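Local coordinates for hypothetical protein NMB0488 (Neisseria meningitidis, PDB 2GKP) that is of unknown function but is probably an immunity protein that neutralises a toxin of contact-dependent growth inhibition, at residues T49-G55 against I155-K160; M111-D115 against A162-R167; G121-P127 against D142-L148. One frame throughout, in Å; residues are numbered along the deposited sequence. Where two conformers were deposited one is given.

Interaction 1 of 3, residues T49-G55 against I155-K160; sequences TDNETLG and IGAGLK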
ATOM      1  N   THR A  49      15.001   6.833   0.576  1.00 15.28           N
ATOM      2  CA  THR A  49      14.874   6.455   1.976  0.60 16.31           C
ATOM      3  C   THR A  49      15.661   5.189   2.218  1.00 17.05           C
ATOM      4  O   THR A  49      15.653   4.297   1.382  1.00 16.79           O
ATOM      5  CB  THR A  49      13.417   6.176   2.295  0.60 16.14           C
ATOM      6  OG1 THR A  49      12.696   7.374   2.137  0.60 16.69           O
ATOM      7  CG2 THR A  49      13.256   5.761   3.746  0.60 16.49           C
ATOM      8  N   ASP A  50      16.318   5.112   3.374  1.00 18.64           N
ATOM      9  CA  ASP A  50      17.085   3.930   3.647  1.00 19.81           C
ATOM     10  C   ASP A  50      16.192   2.710   3.836  1.00 19.14           C
ATOM     11  O   ASP A  50      15.005   2.838   4.175  1.00 19.84           O
ATOM     12  CB  ASP A  50      17.988   4.150   4.853  1.00 21.22           C
ATOM     13  CG  ASP A  50      17.239   4.167   6.116  1.00 25.61           C
ATOM     14  OD1 ASP A  50      16.741   5.235   6.533  1.00 29.01           O
ATOM     15  OD2 ASP A  50      17.186   3.079   6.726  1.00 28.24           O
ATOM     16  N   ASN A  51      16.749   1.544   3.562  1.00 18.25           N
ATOM     17  CA  ASN A  51      15.962   0.307   3.651  1.00 18.08           C
ATOM     18  C   ASN A  51      15.343   0.095   5.042  1.00 18.28           C
ATOM     19  O   ASN A  51      14.199  -0.335   5.142  1.00 19.01           O
ATOM     20  CB  ASN A  51      16.811  -0.871   3.244  1.00 19.28           C
ATOM     21  CG  ASN A  51      17.067  -0.893   1.746  1.00 20.53           C
ATOM     22  OD1 ASN A  51      16.425  -0.156   1.015  1.00 25.80           O
ATOM     23  ND2 ASN A  51      17.977  -1.732   1.293  1.00 23.23           N
ATOM     24  N   GLU A  52      16.078   0.402   6.110  1.00 19.32           N
ATOM     25  CA  GLU A  52      15.514   0.198   7.441  0.50 19.52           C
ATOM     26  C   GLU A  52      14.261   1.071   7.687  1.00 19.61           C
ATOM     27  O   GLU A  52      13.258   0.568   8.256  1.00 19.66           O
ATOM     28  CB  GLU A  52      16.618   0.355   8.506  0.50 20.23           C
ATOM     29  CG  GLU A  52      16.306  -0.257   9.870  0.50 20.53           C
ATOM     30  CD  GLU A  52      15.462   0.673  10.715  0.50 21.72           C
ATOM     31  OE1 GLU A  52      15.467   1.875  10.400  0.50 22.84           O
ATOM     32  OE2 GLU A  52      14.804   0.228  11.688  0.50 23.20           O
ATOM     33  N   THR A  53      14.251   2.319   7.203  1.00 18.80           N
ATOM     34  CA  THR A  53      13.104   3.199   7.388  1.00 19.18           C
ATOM     35  C   THR A  53      11.948   2.694   6.511  1.00 17.96           C
ATOM     36  O   THR A  53      10.788   2.702   6.936  1.00 18.68           O
ATOM     37  CB  THR A  53      13.453   4.692   7.032  1.00 19.23           C
ATOM     38  OG1 THR A  53      14.528   5.128   7.877  1.00 22.21           O
ATOM     39  CG2 THR A  53      12.262   5.613   7.263  1.00 20.74           C
ATOM     40  N   LEU A  54      12.251   2.271   5.296  1.00 17.42           N
ATOM     41  CA  LEU A  54      11.210   1.797   4.396  1.00 17.06           C
ATOM     42  C   LEU A  54      10.584   0.499   4.959  1.00 16.12           C
ATOM     43  O   LEU A  54       9.342   0.378   5.039  1.00 15.20           O
ATOM     44  CB  LEU A  54      11.791   1.546   3.004  1.00 16.53           C
ATOM     45  CG  LEU A  54      10.839   0.995   1.920  1.00 16.63           C
ATOM     46  CD1 LEU A  54       9.567   1.892   1.831  1.00 17.57           C
ATOM     47  CD2 LEU A  54      11.516   0.778   0.575  1.00 19.05           C
ATOM     48  N   GLY A  55      11.418  -0.443   5.395  1.00 17.30           N
ATOM     49  CA  GLY A  55      10.880  -1.674   6.027  1.00 16.56           C
ATOM     50  C   GLY A  55      10.028  -1.399   7.270  1.00 16.46           C
ATOM     51  O   GLY A  55       8.889  -1.921   7.430  1.00 16.78           O
ATOM     52  N   ILE A 155      13.485  -6.286   4.635  1.00 17.13           N
ATOM     53  CA  ILE A 155      12.173  -6.010   4.076  1.00 17.09           C
ATOM     54  C   ILE A 155      12.230  -4.794   3.143  1.00 17.30           C
ATOM     55  O   ILE A 155      11.679  -4.840   2.030  1.00 17.16           O
ATOM     56  CB  ILE A 155      11.131  -5.929   5.199  1.00 16.78           C
ATOM     57  CG1 ILE A 155      11.025  -7.312   5.865  1.00 16.87           C
ATOM     58  CG2 ILE A 155       9.773  -5.518   4.637  1.00 14.78           C
ATOM     59  CD1 ILE A 155      10.276  -7.302   7.166  1.00 15.70           C
ATOM     60  N   GLY A 156      12.923  -3.731   3.551  1.00 16.97           N
ATOM     61  CA  GLY A 156      13.088  -2.548   2.695  1.00 17.99           C
ATOM     62  C   GLY A 156      13.756  -2.882   1.378  1.00 17.81           C
ATOM     63  O   GLY A 156      13.312  -2.394   0.312  1.00 17.83           O
ATOM     64  N   ALA A 157      14.791  -3.729   1.418  1.00 18.24           N
ATOM     65  CA  ALA A 157      15.447  -4.175   0.193  1.00 18.43           C
ATOM     66  C   ALA A 157      14.470  -4.905  -0.735  1.00 18.77           C
ATOM     67  O   ALA A 157      14.487  -4.719  -1.981  1.00 18.81           O
ATOM     68  CB  ALA A 157      16.735  -5.022   0.474  1.00 20.12           C
ATOM     69  N   GLY A 158      13.637  -5.764  -0.160  1.00 18.24           N
ATOM     70  CA  GLY A 158      12.710  -6.520  -0.981  1.00 17.04           C
ATOM     71  C   GLY A 158      11.616  -5.613  -1.521  1.00 16.13           C
ATOM     72  O   GLY A 158      11.140  -5.808  -2.633  1.00 16.48           O
ATOM     73  N   LEU A 159      11.250  -4.582  -0.777  1.00 15.41           N
ATOM     74  CA  LEU A 159      10.273  -3.609  -1.298  1.00 15.84           C
ATOM     75  C   LEU A 159      10.808  -2.866  -2.509  1.00 15.25           C
ATOM     76  O   LEU A 159      10.088  -2.681  -3.512  1.00 14.94           O
ATOM     77  CB  LEU A 159       9.862  -2.604  -0.218  1.00 16.05           C
ATOM     78  CG  LEU A 159       9.069  -3.287   0.907  1.00 17.20           C
ATOM     79  CD1 LEU A 159       9.194  -2.521   2.215  1.00 17.33           C
ATOM     80  CD2 LEU A 159       7.625  -3.386   0.477  1.00 17.21           C
ATOM     81  N   LYS A 160      12.064  -2.418  -2.412  1.00 16.46           N
ATOM     82  CA  LYS A 160      12.683  -1.685  -3.513  1.00 16.86           C
ATOM     83  C   LYS A 160      12.846  -2.599  -4.730  1.00 16.00           C
ATOM     84  O   LYS A 160      12.675  -2.160  -5.881  1.00 15.59           O
ATOM     85  CB  LYS A 160      14.036  -1.116  -3.051  1.00 16.50           C
ATOM     86  CG  LYS A 160      13.830   0.041  -2.111  1.00 19.15           C
ATOM     87  CD  LYS A 160      15.125   0.809  -1.868  1.00 19.23           C
ATOM     88  CE  LYS A 160      15.003   1.793  -0.712  1.00 21.76           C
ATOM     89  NZ  LYS A 160      16.334   2.478  -0.435  1.00 23.88           N
TER
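This is a nearly perpendicular helix-helix crossing in the alpha+beta fold of a CdiI-family protein: the first turn of helix 51-63 lies across the middle of helix 152-164, which itself rests on the antiparallel sheet. The two short axes cross at 86° and approach to 7.5 Å. Glycine at the crossing makes such closeness possible, the CA atoms of Gly55 and Gly156 being only 4.1 Å apart. A CB on Gly156 would clash with Asn51 O; instead its CA makes a CA-H...O contact of 3.5 Å with that oxygen, which also accepts the helical bond from Gly55 N. On the buried flank Leu54 points at the other helix, its CD2 lying 3.8 Å from Leu159 CB and 3.6 Å from Lys160 CG. Ile155 and Leu159 also reach Leu123 and Ile125 of strand 122-132, so the crossing continues into the core. At the start of helix 51-63 Asp50 is the N-cap, with OD2 accepting from Thr53 N at 3.1 Å and OD1 from Thr53 OG1 at 2.6 Å. Lys160, extended from chi2 onward, runs past Leu54 and Asn51 to this same end, where its NZ donates a 2.7 Å hydrogen bond to Thr49 O.

Interaction 2 of 3, residues M111-D115 against A162-R167; sequences MMSVD and ALSRCR. With EDO (1,2-ethanediol), chain C.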
HETATM    1  N   MSE A 111       3.212   6.928 -11.564  1.00 10.39           N
HETATM    2  CA  MSE A 111       3.007   6.254 -10.282  0.50 10.17           C
HETATM    3  C   MSE A 111       2.975   4.734 -10.464  1.00 10.56           C
HETATM    4  O   MSE A 111       2.136   4.194 -11.167  1.00 10.80           O
HETATM    5  CB  MSE A 111       1.765   6.764  -9.561  0.50 10.85           C
HETATM    6  CG  MSE A 111       1.623   6.210  -8.164  0.50  9.77           C
HETATM    7 SE   MSE A 111       0.051   6.893  -7.265  0.45 13.45          SE
HETATM    8  CE  MSE A 111       0.638   8.705  -6.894  0.50 12.64           C
HETATM    9  N   MSE A 112       3.930   4.074  -9.810  1.00 10.38           N
HETATM   10  CA  MSE A 112       3.961   2.620  -9.726  0.50 11.16           C
HETATM   11  C   MSE A 112       3.347   2.164  -8.407  1.00 11.27           C
HETATM   12  O   MSE A 112       3.255   2.953  -7.450  1.00 11.66           O
HETATM   13  CB  MSE A 112       5.421   2.140  -9.839  0.50 11.50           C
HETATM   14  CG  MSE A 112       6.143   2.701 -11.075  0.50 11.71           C
HETATM   15 SE   MSE A 112       5.358   1.945 -12.719  0.40 13.97          SE
HETATM   16  CE  MSE A 112       6.824   1.959 -13.914  0.50 11.74           C
ATOM     17  N   SER A 113       2.965   0.886  -8.341  1.00 10.29           N
ATOM     18  CA  SER A 113       2.282   0.383  -7.143  1.00 10.51           C
ATOM     19  C   SER A 113       2.684  -1.054  -6.792  1.00 10.17           C
ATOM     20  O   SER A 113       2.655  -1.929  -7.646  1.00 10.87           O
ATOM     21  CB  SER A 113       0.772   0.376  -7.401  1.00 10.67           C
ATOM     22  OG  SER A 113       0.089   0.121  -6.172  1.00 13.18           O
ATOM     23  N   VAL A 114       3.026  -1.268  -5.516  1.00  9.86           N
ATOM     24  CA  VAL A 114       3.350  -2.579  -4.988  1.00 10.49           C
ATOM     25  C   VAL A 114       2.350  -2.847  -3.879  1.00 11.27           C
ATOM     26  O   VAL A 114       2.045  -1.943  -3.097  1.00 12.63           O
ATOM     27  CB  VAL A 114       4.817  -2.537  -4.427  1.00 10.16           C
ATOM     28  CG1 VAL A 114       5.114  -3.721  -3.524  1.00 11.86           C
ATOM     29  CG2 VAL A 114       5.873  -2.461  -5.523  1.00 11.14           C
ATOM     30  N   ASP A 115       1.856  -4.081  -3.787  1.00 11.56           N
ATOM     31  CA  ASP A 115       0.960  -4.517  -2.701  0.50 11.63           C
ATOM     32  C   ASP A 115       1.720  -5.426  -1.749  1.00 11.70           C
ATOM     33  O   ASP A 115       2.573  -6.167  -2.196  1.00 12.27           O
ATOM     34  CB  ASP A 115      -0.254  -5.311  -3.240  0.50 12.17           C
ATOM     35  CG  ASP A 115      -1.221  -4.466  -4.059  0.50 13.61           C
ATOM     36  OD1 ASP A 115      -1.097  -3.220  -4.124  0.50 14.59           O
ATOM     37  OD2 ASP A 115      -2.156  -5.080  -4.625  0.50 15.44           O
ATOM     38  N   ALA A 162      10.853  -5.140  -5.468  1.00 13.59           N
ATOM     39  CA  ALA A 162       9.561  -5.285  -6.099  1.00 13.01           C
ATOM     40  C   ALA A 162       9.199  -4.032  -6.900  1.00 12.06           C
ATOM     41  O   ALA A 162       8.638  -4.147  -7.992  1.00 11.25           O
ATOM     42  CB  ALA A 162       8.479  -5.589  -5.062  1.00 12.82           C
ATOM     43  N   LEU A 163       9.477  -2.840  -6.359  1.00 11.31           N
ATOM     44  CA  LEU A 163       9.220  -1.609  -7.116  1.00 12.26           C
ATOM     45  C   LEU A 163       9.983  -1.632  -8.457  1.00 12.85           C
ATOM     46  O   LEU A 163       9.446  -1.226  -9.511  1.00 10.87           O
ATOM     47  CB  LEU A 163       9.579  -0.394  -6.257  1.00 13.06           C
ATOM     48  CG  LEU A 163       9.565   0.915  -7.012  1.00 16.45           C
ATOM     49  CD1 LEU A 163       8.158   1.174  -7.363  1.00 18.34           C
ATOM     50  CD2 LEU A 163      10.078   2.029  -6.102  1.00 17.70           C
ATOM     51  N   SER A 164      11.240  -2.106  -8.436  1.00 12.52           N
ATOM     52  CA  SER A 164      12.023  -2.182  -9.678  1.00 13.13           C
ATOM     53  C   SER A 164      11.411  -3.088 -10.743  1.00 13.00           C
ATOM     54  O   SER A 164      11.695  -2.965 -11.940  1.00 13.90           O
ATOM     55  CB  SER A 164      13.486  -2.591  -9.378  1.00 13.85           C
ATOM     56  OG  SER A 164      13.578  -3.980  -9.167  1.00 15.47           O
ATOM     57  N   ARG A 165      10.552  -4.000 -10.307  1.00 11.75           N
ATOM     58  CA  ARG A 165       9.855  -4.915 -11.197  1.00 12.07           C
ATOM     59  C   ARG A 165       8.515  -4.359 -11.729  1.00 10.95           C
ATOM     60  O   ARG A 165       7.909  -4.962 -12.630  1.00 11.60           O
ATOM     61  CB  ARG A 165       9.625  -6.268 -10.496  1.00 12.16           C
ATOM     62  CG  ARG A 165      10.949  -7.002 -10.245  1.00 13.22           C
ATOM     63  CD  ARG A 165      10.698  -8.296  -9.476  1.00 14.07           C
ATOM     64  NE  ARG A 165      11.933  -9.005  -9.190  1.00 16.39           N
ATOM     65  CZ  ARG A 165      11.989 -10.091  -8.426  1.00 17.81           C
ATOM     66  NH1 ARG A 165      10.880 -10.559  -7.839  1.00 18.19           N
ATOM     67  NH2 ARG A 165      13.156 -10.661  -8.207  1.00 21.50           N
ATOM     68  N   CYS A 166       8.068  -3.214 -11.222  1.00 11.41           N
ATOM     69  CA  CYS A 166       6.829  -2.638 -11.707  1.00 11.10           C
ATOM     70  C   CYS A 166       7.004  -2.100 -13.107  1.00  9.85           C
ATOM     71  O   CYS A 166       8.107  -1.747 -13.507  1.00 11.73           O
ATOM     72  CB  CYS A 166       6.397  -1.497 -10.777  1.00 11.00           C
ATOM     73  SG  CYS A 166       5.750  -2.074  -9.174  1.00 11.13           S
ATOM     74  N   ARG A 167       5.923  -2.052 -13.873  1.00 10.98           N
ATOM     75  CA  ARG A 167       5.957  -1.611 -15.264  1.00 11.07           C
ATOM     76  C   ARG A 167       4.774  -0.738 -15.545  1.00 11.36           C
ATOM     77  O   ARG A 167       3.873  -0.617 -14.697  1.00 11.04           O
ATOM     78  CB  ARG A 167       5.928  -2.818 -16.181  1.00 12.71           C
ATOM     79  CG  ARG A 167       7.203  -3.668 -16.136  1.00 12.18           C
ATOM     80  CD  ARG A 167       8.444  -2.889 -16.615  1.00 14.27           C
ATOM     81  NE  ARG A 167       9.653  -3.723 -16.651  1.00 15.01           N
ATOM     82  CZ  ARG A 167      10.518  -3.848 -15.638  1.00 13.86           C
ATOM     83  NH1 ARG A 167      10.318  -3.208 -14.487  1.00 12.59           N
ATOM     84  NH2 ARG A 167      11.587  -4.642 -15.776  1.00 15.90           N
ATOM     85  OXT ARG A 167       4.722  -0.138 -16.635  1.00 12.86           O
TER
HETATM   86  C1  EDO C 402       0.510  -4.521  -6.915  1.00 27.26           C
HETATM   87  O1  EDO C 402       0.145  -5.873  -7.247  1.00 28.06           O
HETATM   88  C2  EDO C 402      -0.644  -3.590  -7.303  1.00 30.63           C
HETATM   89  O2  EDO C 402      -0.796  -2.426  -6.481  1.00 29.37           O
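Apolar packing dominates where the C-terminal end of the chain, the last turn of helix 152-164 and the residues after it, lies against the start of strand 112-119 in the antiparallel sheet of this CdiI-family fold. Met112 and Val114, two apart on the strand, both direct their CA-to-CB bonds at the 162-167 segment, whereas Ser113 between them points away. Met112, present as selenomethionine, puts CB 3.8 Å from Leu163 CD1 and 3.9 Å from Cys166 CB. Val114 CG2 sits 4.1 Å from Ala162 CB, 4.3 Å from Leu163 CB and 3.7 Å from Cys166 SG, and the packing extends to Ile125 on the adjacent strand, which Val114 and Ala162 both touch.

Polar atoms meet the other segment at few points: Cys166 SG comes within 3.5 Å of Ser113 O, and SE of Met112 within 3.6 Å of Arg167 O. Arg167 folds back over its own segment, its NH1 donating to Ser164 O at 2.9 Å and to Cys166 O at 2.8 Å. Its terminal carboxylate forms a salt bridge with Arg129, and its backbone bonds to Ser128 and His130, so the chain end is fastened to strand 122-132.

Across the strand from this packing, a 1,2-ethanediol, probably from the crystallisation liquor, donates from O2 to Asp115 OD1 at 2.5 Å; Ser113 OG lies 2.7 Å from the same O2 and also bonds to Lys17.

With no hydrogen bond between the two segments, the helix end is held on the strand by side-chain packing, while directional bonds to strand 122-132 fix the chain terminus.

Interaction 3 of 3, residues G121-P127 against D142-L148; sequences GCLKISP and DDVILSL. With EDO (1,2-ethanediol), chain C.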
ATOM      1  N   GLY A 121       3.281 -14.926   9.060  1.00 16.38           N
ATOM      2  CA  GLY A 121       4.685 -14.609   8.997  1.00 15.28           C
ATOM      3  C   GLY A 121       5.220 -14.476   7.583  1.00 15.33           C
ATOM      4  O   GLY A 121       6.338 -14.074   7.424  1.00 15.92           O
ATOM      5  N   CYS A 122       4.424 -14.794   6.566  1.00 15.10           N
ATOM      6  CA  CYS A 122       4.885 -14.746   5.198  0.50 14.76           C
ATOM      7  C   CYS A 122       4.503 -13.417   4.570  1.00 13.97           C
ATOM      8  O   CYS A 122       3.334 -13.053   4.606  1.00 13.40           O
ATOM      9  CB  CYS A 122       4.250 -15.867   4.384  0.50 15.72           C
ATOM     10  SG  CYS A 122       4.873 -15.927   2.716  0.50 19.10           S
ATOM     11  N   LEU A 123       5.500 -12.737   4.002  1.00 13.32           N
ATOM     12  CA  LEU A 123       5.278 -11.455   3.303  1.00 12.58           C
ATOM     13  C   LEU A 123       5.287 -11.674   1.794  1.00 12.58           C
ATOM     14  O   LEU A 123       6.336 -12.027   1.232  1.00 14.74           O
ATOM     15  CB  LEU A 123       6.377 -10.451   3.667  1.00 13.44           C
ATOM     16  CG  LEU A 123       6.306  -9.943   5.089  1.00 14.73           C
ATOM     17  CD1 LEU A 123       7.662  -9.379   5.475  1.00 17.52           C
ATOM     18  CD2 LEU A 123       5.219  -8.862   5.158  1.00 17.21           C
ATOM     19  N   LYS A 124       4.147 -11.453   1.130  1.00 12.76           N
ATOM     20  CA  LYS A 124       4.064 -11.499  -0.324  1.00 13.46           C
ATOM     21  C   LYS A 124       4.084 -10.041  -0.839  1.00 12.97           C
ATOM     22  O   LYS A 124       3.151  -9.274  -0.561  1.00 13.15           O
ATOM     23  CB  LYS A 124       2.780 -12.218  -0.764  1.00 14.66           C
ATOM     24  CG  LYS A 124       2.595 -12.339  -2.301  1.00 16.11           C
ATOM     25  CD  LYS A 124       1.318 -13.096  -2.604  1.00 20.71           C
ATOM     26  CE  LYS A 124       1.006 -13.202  -4.079  1.00 23.16           C
ATOM     27  NZ  LYS A 124      -0.205 -14.025  -4.189  1.00 28.20           N
ATOM     28  N   ILE A 125       5.156  -9.684  -1.554  1.00 12.18           N
ATOM     29  CA  ILE A 125       5.341  -8.297  -2.006  1.00 12.69           C
ATOM     30  C   ILE A 125       5.222  -8.313  -3.531  1.00 13.14           C
ATOM     31  O   ILE A 125       6.067  -8.882  -4.207  1.00 13.55           O
ATOM     32  CB  ILE A 125       6.694  -7.714  -1.537  1.00 12.52           C
ATOM     33  CG1 ILE A 125       6.893  -7.896  -0.004  1.00 13.87           C
ATOM     34  CG2 ILE A 125       6.825  -6.271  -1.944  1.00 12.87           C
ATOM     35  CD1 ILE A 125       8.354  -7.589   0.501  1.00 15.36           C
ATOM     36  N   SER A 126       4.153  -7.720  -4.048  1.00 12.88           N
ATOM     37  CA  SER A 126       3.771  -7.932  -5.450  1.00 13.27           C
ATOM     38  C   SER A 126       3.862  -6.655  -6.257  1.00 12.24           C
ATOM     39  O   SER A 126       3.226  -5.657  -5.913  1.00 12.40           O
ATOM     40  CB  SER A 126       2.325  -8.398  -5.539  1.00 14.06           C
ATOM     41  OG  SER A 126       2.133  -9.655  -4.893  1.00 18.42           O
ATOM     42  N   PRO A 127       4.622  -6.695  -7.352  1.00 11.49           N
ATOM     43  CA  PRO A 127       4.699  -5.555  -8.269  1.00 11.49           C
ATOM     44  C   PRO A 127       3.436  -5.500  -9.133  1.00 11.77           C
ATOM     45  O   PRO A 127       2.552  -6.352  -9.004  1.00 13.60           O
ATOM     46  CB  PRO A 127       5.935  -5.888  -9.110  1.00 11.94           C
ATOM     47  CG  PRO A 127       5.911  -7.398  -9.147  1.00 12.21           C
ATOM     48  CD  PRO A 127       5.449  -7.831  -7.796  1.00 13.27           C
ATOM     49  N   ASP A 142       6.395 -12.254 -10.684  1.00 15.95           N
ATOM     50  CA  ASP A 142       7.445 -11.348 -10.227  1.00 17.61           C
ATOM     51  C   ASP A 142       7.420 -10.990  -8.737  1.00 16.90           C
ATOM     52  O   ASP A 142       8.093 -10.047  -8.327  1.00 17.35           O
ATOM     53  CB  ASP A 142       7.431 -10.041 -11.039  1.00 17.13           C
ATOM     54  CG  ASP A 142       8.330 -10.086 -12.220  1.00 20.89           C
ATOM     55  OD1 ASP A 142       9.414 -10.691 -12.111  1.00 23.00           O
ATOM     56  OD2 ASP A 142       7.950  -9.486 -13.234  1.00 20.55           O
ATOM     57  N   ASP A 143       6.707 -11.753  -7.913  1.00 16.32           N
ATOM     58  CA  ASP A 143       6.604 -11.393  -6.491  1.00 17.05           C
ATOM     59  C   ASP A 143       7.921 -11.518  -5.754  1.00 16.69           C
ATOM     60  O   ASP A 143       8.757 -12.361  -6.089  1.00 17.47           O
ATOM     61  CB  ASP A 143       5.553 -12.270  -5.781  1.00 17.26           C
ATOM     62  CG  ASP A 143       4.147 -12.048  -6.274  1.00 19.87           C
ATOM     63  OD1 ASP A 143       3.879 -11.061  -6.939  1.00 19.30           O
ATOM     64  OD2 ASP A 143       3.278 -12.885  -5.948  1.00 24.14           O
ATOM     65  N   VAL A 144       8.110 -10.687  -4.730  1.00 16.15           N
ATOM     66  CA  VAL A 144       9.239 -10.848  -3.798  1.00 15.19           C
ATOM     67  C   VAL A 144       8.660 -11.450  -2.512  1.00 15.48           C
ATOM     68  O   VAL A 144       7.760 -10.888  -1.914  1.00 14.35           O
ATOM     69  CB  VAL A 144       9.905  -9.495  -3.504  1.00 16.12           C
ATOM     70  CG1 VAL A 144      10.933  -9.614  -2.451  1.00 14.55           C
ATOM     71  CG2 VAL A 144      10.487  -8.857  -4.764  1.00 15.77           C
ATOM     72  N   ILE A 145       9.148 -12.629  -2.120  1.00 15.57           N
ATOM     73  CA  ILE A 145       8.579 -13.370  -0.992  1.00 16.77           C
ATOM     74  C   ILE A 145       9.605 -13.300   0.152  1.00 16.16           C
ATOM     75  O   ILE A 145      10.737 -13.798   0.015  1.00 18.31           O
ATOM     76  CB  ILE A 145       8.303 -14.876  -1.384  1.00 17.48           C
ATOM     77  CG1 ILE A 145       7.396 -14.980  -2.611  1.00 17.91           C
ATOM     78  CG2 ILE A 145       7.744 -15.669  -0.188  1.00 18.16           C
ATOM     79  CD1 ILE A 145       6.035 -14.306  -2.523  1.00 17.70           C
ATOM     80  N   LEU A 146       9.210 -12.676   1.271  1.00 15.69           N
ATOM     81  CA  LEU A 146      10.033 -12.593   2.473  1.00 15.51           C
ATOM     82  C   LEU A 146       9.210 -13.055   3.673  1.00 14.54           C
ATOM     83  O   LEU A 146       8.163 -13.682   3.524  1.00 15.35           O
ATOM     84  CB  LEU A 146      10.547 -11.168   2.683  1.00 15.77           C
ATOM     85  CG  LEU A 146      11.499 -10.660   1.586  1.00 16.30           C
ATOM     86  CD1 LEU A 146      11.810  -9.210   1.781  1.00 18.58           C
ATOM     87  CD2 LEU A 146      12.779 -11.451   1.552  1.00 19.81           C
ATOM     88  N   SER A 147       9.694 -12.786   4.870  1.00 15.17           N
ATOM     89  CA  SER A 147       8.945 -13.211   6.037  1.00 14.96           C
ATOM     90  C   SER A 147       9.307 -12.358   7.236  1.00 15.28           C
ATOM     91  O   SER A 147      10.211 -11.527   7.176  1.00 15.05           O
ATOM     92  CB  SER A 147       9.173 -14.704   6.321  1.00 17.93           C
ATOM     93  OG  SER A 147      10.320 -14.844   7.113  1.00 19.51           O
ATOM     94  N   LEU A 148       8.611 -12.584   8.339  1.00 14.94           N
ATOM     95  CA  LEU A 148       8.915 -11.860   9.575  1.00 14.51           C
ATOM     96  C   LEU A 148      10.243 -12.293  10.202  1.00 15.83           C
ATOM     97  O   LEU A 148      10.709 -11.676  11.159  1.00 15.67           O
ATOM     98  CB  LEU A 148       7.767 -11.959  10.591  1.00 13.48           C
ATOM     99  CG  LEU A 148       6.442 -11.306  10.158  1.00 15.48           C
ATOM    100  CD1 LEU A 148       5.436 -11.545  11.275  1.00 15.58           C
ATOM    101  CD2 LEU A 148       6.674  -9.794   9.904  1.00 14.95           C
TER
HETATM  102  C1  EDO C 402       0.510  -4.521  -6.915  1.00 27.26           C
HETATM  103  O1  EDO C 402       0.145  -5.873  -7.247  1.00 28.06           O
HETATM  104  C2  EDO C 402      -0.644  -3.590  -7.303  1.00 30.63           C
HETATM  105  O2  EDO C 402      -0.796  -2.426  -6.481  1.00 29.37           O
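Leu123 packs side by side with Leu146 of the neighbouring strand, CB to CB 4.3 Å, in a hydrogen-bonded pair of an antiparallel ladder between strands 122-126 and 144-147. Its N donates to Leu146 O and its O accepts from Leu146 N, both at 2.9 Å. Ile125 and Val144 repeat the pattern: Ile125 N to Val144 O is 2.9 Å, Val144 N to Ile125 O 2.8 Å. Cys122 with Ser147 and Lys124 with Ile145 are the non-hydrogen-bonded pairs, and beyond the Cys122-Ser147 pair Leu148 N donates to Gly121 O at 2.9 Å. The strands run at 156°, and a CA-H...O contact of 3.4 Å from Ile145 CA to Leu123 O supplements the ladder.

Each face has its own chemistry. Leu123, Ile125, Val144 and Leu146 form the apolar one, with Ile125 CD1 4.0 Å from Leu146 CD1. The other carries Cys122, Lys124, Ile145 and Ser147; there Cys122 SG meets Ile145 CG2 at 4.1 Å, and Lys124 NZ stays 4.1 Å from Asp143 OD2, beyond a salt bridge. At the far end the Pro127 ring packs on Asp142, CG to CB 3.6 Å.

In the wider fold, strand 122-132 is bonded on its other edge to strand 112-119, through Trp117 and Asp115, and the apolar face is covered by helix 152-164, with Leu123 touching Ile155 and Val144 touching Leu161 and Ala162, while Leu62 of helix 51-63 also reaches Leu123.

Overall arrangement
The contacts join different elements of one fold: interaction 3 lies within the sheet, interaction 2 joins helix to sheet, and interaction 1 joins helix to helix. Helix 152-164 serves interactions 1 and 2, and its Ile155 and Leu159 pack on Leu123 and Ile125 of interaction 3. Interactions 2 and 3 use neighbouring strands, joined by the Asp115-Ser126 backbone bond, and the Arg165 side chain hydrogen-bonds to the backbone oxygen of Asp142. Interaction 1 is the more buried contact; the other two are partly buried. The chemistry differs accordingly: a backbone ladder in interaction 3, hydrogen-bond-free side-chain packing in interaction 2, and close glycine packing edged by one lysine bond in interaction 1.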